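KmHsv2 (Kluyveromyces marxianus, PDB 3VU4) probably binds phosphoinositides on membranes through a seven-bladed beta-propeller, as a PROPPIN related to the autophagy protein Atg18. Local coordinates at residues C33-T38 with F42-V47. Residues are numbered along the deposited sequence; the frame is centred on the assembly and turned at random.
Sequences CLILST and FEIYNV
Cys33 faces Asn46 in a non-hydrogen-bonded pair, its SG 3.9 Å from Asn46 OD1, an oxygen that accepts a hydrogen bond from Arg69. Leu34 and Tyr45 follow as a hydrogen-bonded pair, Leu34 N giving to Tyr45 O at 3.0 Å and Leu34 O receiving Tyr45 N; the same carbonyl oxygen also lies at the edge of the Tyr45 ring, in its plane. Back on the face of Cys33, Ile35 carries CG1 anti to the backbone N (chi1 -178°), which sends CD1 across the neighbouring strand to lie 3.7 Å from Ile44 CG1 and 3.9 Å from Phe42 CD1. Cutting Ile35 back to an alanine would probably open a gap beside Ile44 and the Phe42 ring, facing Val64, and take one neighbour from that ring. Leu36 pairs with Glu43 through two backbone bonds; its CD2 packs chiefly on CB and CG of Glu43 and also nears the Tyr45 ring, which CD1 of Leu36 approaches to 3.9 Å at CE1. Beyond these carbons, Glu43 OE1 is hydrogen-bonded to Ser41 OG, and Tyr45 OH to Met354 O. Ser37 and Phe42 close the ladder as a non-hydrogen-bonded pair, their CA atoms 4.0 Å apart. This antiparallel hairpin forms the middle of a four-stranded propeller blade, between strands 24-27 and 50-57; its Cys33, Ile35, Ser37 and Ile44 side chains pack against strand 63-66 of the next blade.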
loop_
_atom_site.group_PDB
_atom_site.type_symbol
_atom_site.label_atom_id
_atom_site.label_comp_id
_atom_site.label_asym_id
_atom_site.label_seq_id
_atom_site.Cartn_x
_atom_site.Cartn_y
_atom_site.Cartn_z
ATOM N N CYS A 33 5.967 10.867 -0.932
ATOM C CA CYS A 33 7.272 10.653 -0.316
ATOM C C CYS A 33 7.485 9.200 0.071
ATOM O O CYS A 33 6.530 8.446 0.288
ATOM C CB CYS A 33 7.426 11.502 0.949
ATOM S SG CYS A 33 7.484 13.270 0.676
ATOM N N LEU A 34 8.757 8.827 0.168
ATOM C CA LEU A 34 9.159 7.485 0.562
ATOM C C LEU A 34 10.189 7.637 1.664
ATOM O O LEU A 34 11.100 8.453 1.550
ATOM C CB LEU A 34 9.804 6.737 -0.611
ATOM C CG LEU A 34 10.510 5.417 -0.269
ATOM C CD1 LEU A 34 9.485 4.311 -0.025
ATOM C CD2 LEU A 34 11.431 5.036 -1.412
ATOM N N ILE A 35 10.031 6.883 2.745
ATOM C CA ILE A 35 11.013 6.937 3.812
ATOM C C ILE A 35 11.674 5.580 3.813
ATOM O O ILE A 35 11.029 4.553 3.579
ATOM C CB ILE A 35 10.402 7.234 5.199
ATOM C CG1 ILE A 35 11.531 7.306 6.230
ATOM C CG2 ILE A 35 9.411 6.165 5.602
ATOM C CD1 ILE A 35 11.204 8.164 7.434
ATOM N N LEU A 36 12.972 5.573 4.070
ATOM C CA LEU A 36 13.711 4.331 4.037
ATOM C C LEU A 36 14.792 4.276 5.114
ATOM O O LEU A 36 15.344 5.302 5.507
ATOM C CB LEU A 36 14.261 4.182 2.612
ATOM C CG LEU A 36 15.637 3.734 2.153
ATOM C CD1 LEU A 36 15.622 3.774 0.624
ATOM C CD2 LEU A 36 16.726 4.652 2.689
ATOM N N SER A 37 15.062 3.075 5.613
ATOM C CA SER A 37 16.064 2.896 6.650
ATOM C C SER A 37 17.156 1.900 6.261
ATOM O O SER A 37 16.921 0.955 5.494
ATOM C CB SER A 37 15.400 2.429 7.949
ATOM O OG SER A 37 14.974 1.084 7.853
ATOM N N THR A 38 18.352 2.125 6.803
ATOM C CA THR A 38 19.503 1.265 6.561
ATOM C C THR A 38 20.085 0.917 7.918
ATOM O O THR A 38 19.485 1.212 8.955
ATOM C CB THR A 38 20.593 1.983 5.759
ATOM O OG1 THR A 38 21.124 3.058 6.542
ATOM C CG2 THR A 38 20.029 2.540 4.464
ATOM N N PHE A 42 18.226 6.700 8.242
ATOM C CA PHE A 42 16.928 6.663 7.594
ATOM C C PHE A 42 16.956 7.824 6.610
ATOM O O PHE A 42 17.525 8.872 6.896
ATOM C CB PHE A 42 15.765 6.740 8.610
ATOM C CG PHE A 42 15.449 8.119 9.144
ATOM C CD1 PHE A 42 14.852 9.088 8.336
ATOM C CD2 PHE A 42 15.655 8.414 10.492
ATOM C CE1 PHE A 42 14.456 10.327 8.871
ATOM C CE2 PHE A 42 15.262 9.648 11.030
ATOM C CZ PHE A 42 14.663 10.602 10.219
ATOM N N GLU A 43 16.386 7.611 5.430
ATOM C CA GLU A 43 16.381 8.619 4.382
ATOM C C GLU A 43 14.953 8.857 3.929
ATOM O O GLU A 43 14.106 7.972 4.048
ATOM C CB GLU A 43 17.200 8.120 3.193
ATOM C CG GLU A 43 18.488 7.407 3.582
ATOM C CD GLU A 43 19.604 8.373 3.936
ATOM O OE1 GLU A 43 20.642 7.924 4.478
ATOM O OE2 GLU A 43 19.441 9.583 3.659
ATOM N N ILE A 44 14.692 10.047 3.403
ATOM C CA ILE A 44 13.366 10.389 2.916
ATOM C C ILE A 44 13.508 11.008 1.536
ATOM O O ILE A 44 14.392 11.833 1.310
ATOM C CB ILE A 44 12.662 11.393 3.847
ATOM C CG1 ILE A 44 12.511 10.785 5.242
ATOM C CG2 ILE A 44 11.286 11.750 3.287
ATOM C CD1 ILE A 44 11.969 11.755 6.273
ATOM N N TYR A 45 12.642 10.598 0.615
ATOM C CA TYR A 45 12.681 11.117 -0.745
ATOM C C TYR A 45 11.311 11.553 -1.225
ATOM O O TYR A 45 10.284 11.224 -0.627
ATOM C CB TYR A 45 13.173 10.050 -1.730
ATOM C CG TYR A 45 14.432 9.320 -1.330
ATOM C CD1 TYR A 45 14.416 8.356 -0.309
ATOM C CD2 TYR A 45 15.643 9.583 -1.976
ATOM C CE1 TYR A 45 15.577 7.676 0.055
ATOM C CE2 TYR A 45 16.808 8.912 -1.621
ATOM C CZ TYR A 45 16.770 7.961 -0.610
ATOM O OH TYR A 45 17.921 7.288 -0.280
ATOM N N ASN A 46 11.310 12.304 -2.315
ATOM C CA ASN A 46 10.079 12.720 -2.950
ATOM C C ASN A 46 9.967 11.638 -4.008
ATOM O O ASN A 46 10.983 11.264 -4.597
ATOM C CB ASN A 46 10.255 14.070 -3.621
ATOM C CG ASN A 46 9.313 15.097 -3.082
ATOM O OD1 ASN A 46 9.399 15.471 -1.914
ATOM N ND2 ASN A 46 8.388 15.555 -3.922
ATOM N N VAL A 47 8.774 11.110 -4.249
ATOM C CA VAL A 47 8.644 10.062 -5.256
ATOM C C VAL A 47 8.510 10.618 -6.671
ATOM O O VAL A 47 8.999 10.013 -7.626
ATOM C CB VAL A 47 7.464 9.118 -4.953
ATOM C CG1 VAL A 47 7.707 8.405 -3.635
ATOM C CG2 VAL A 47 6.179 9.893 -4.892
#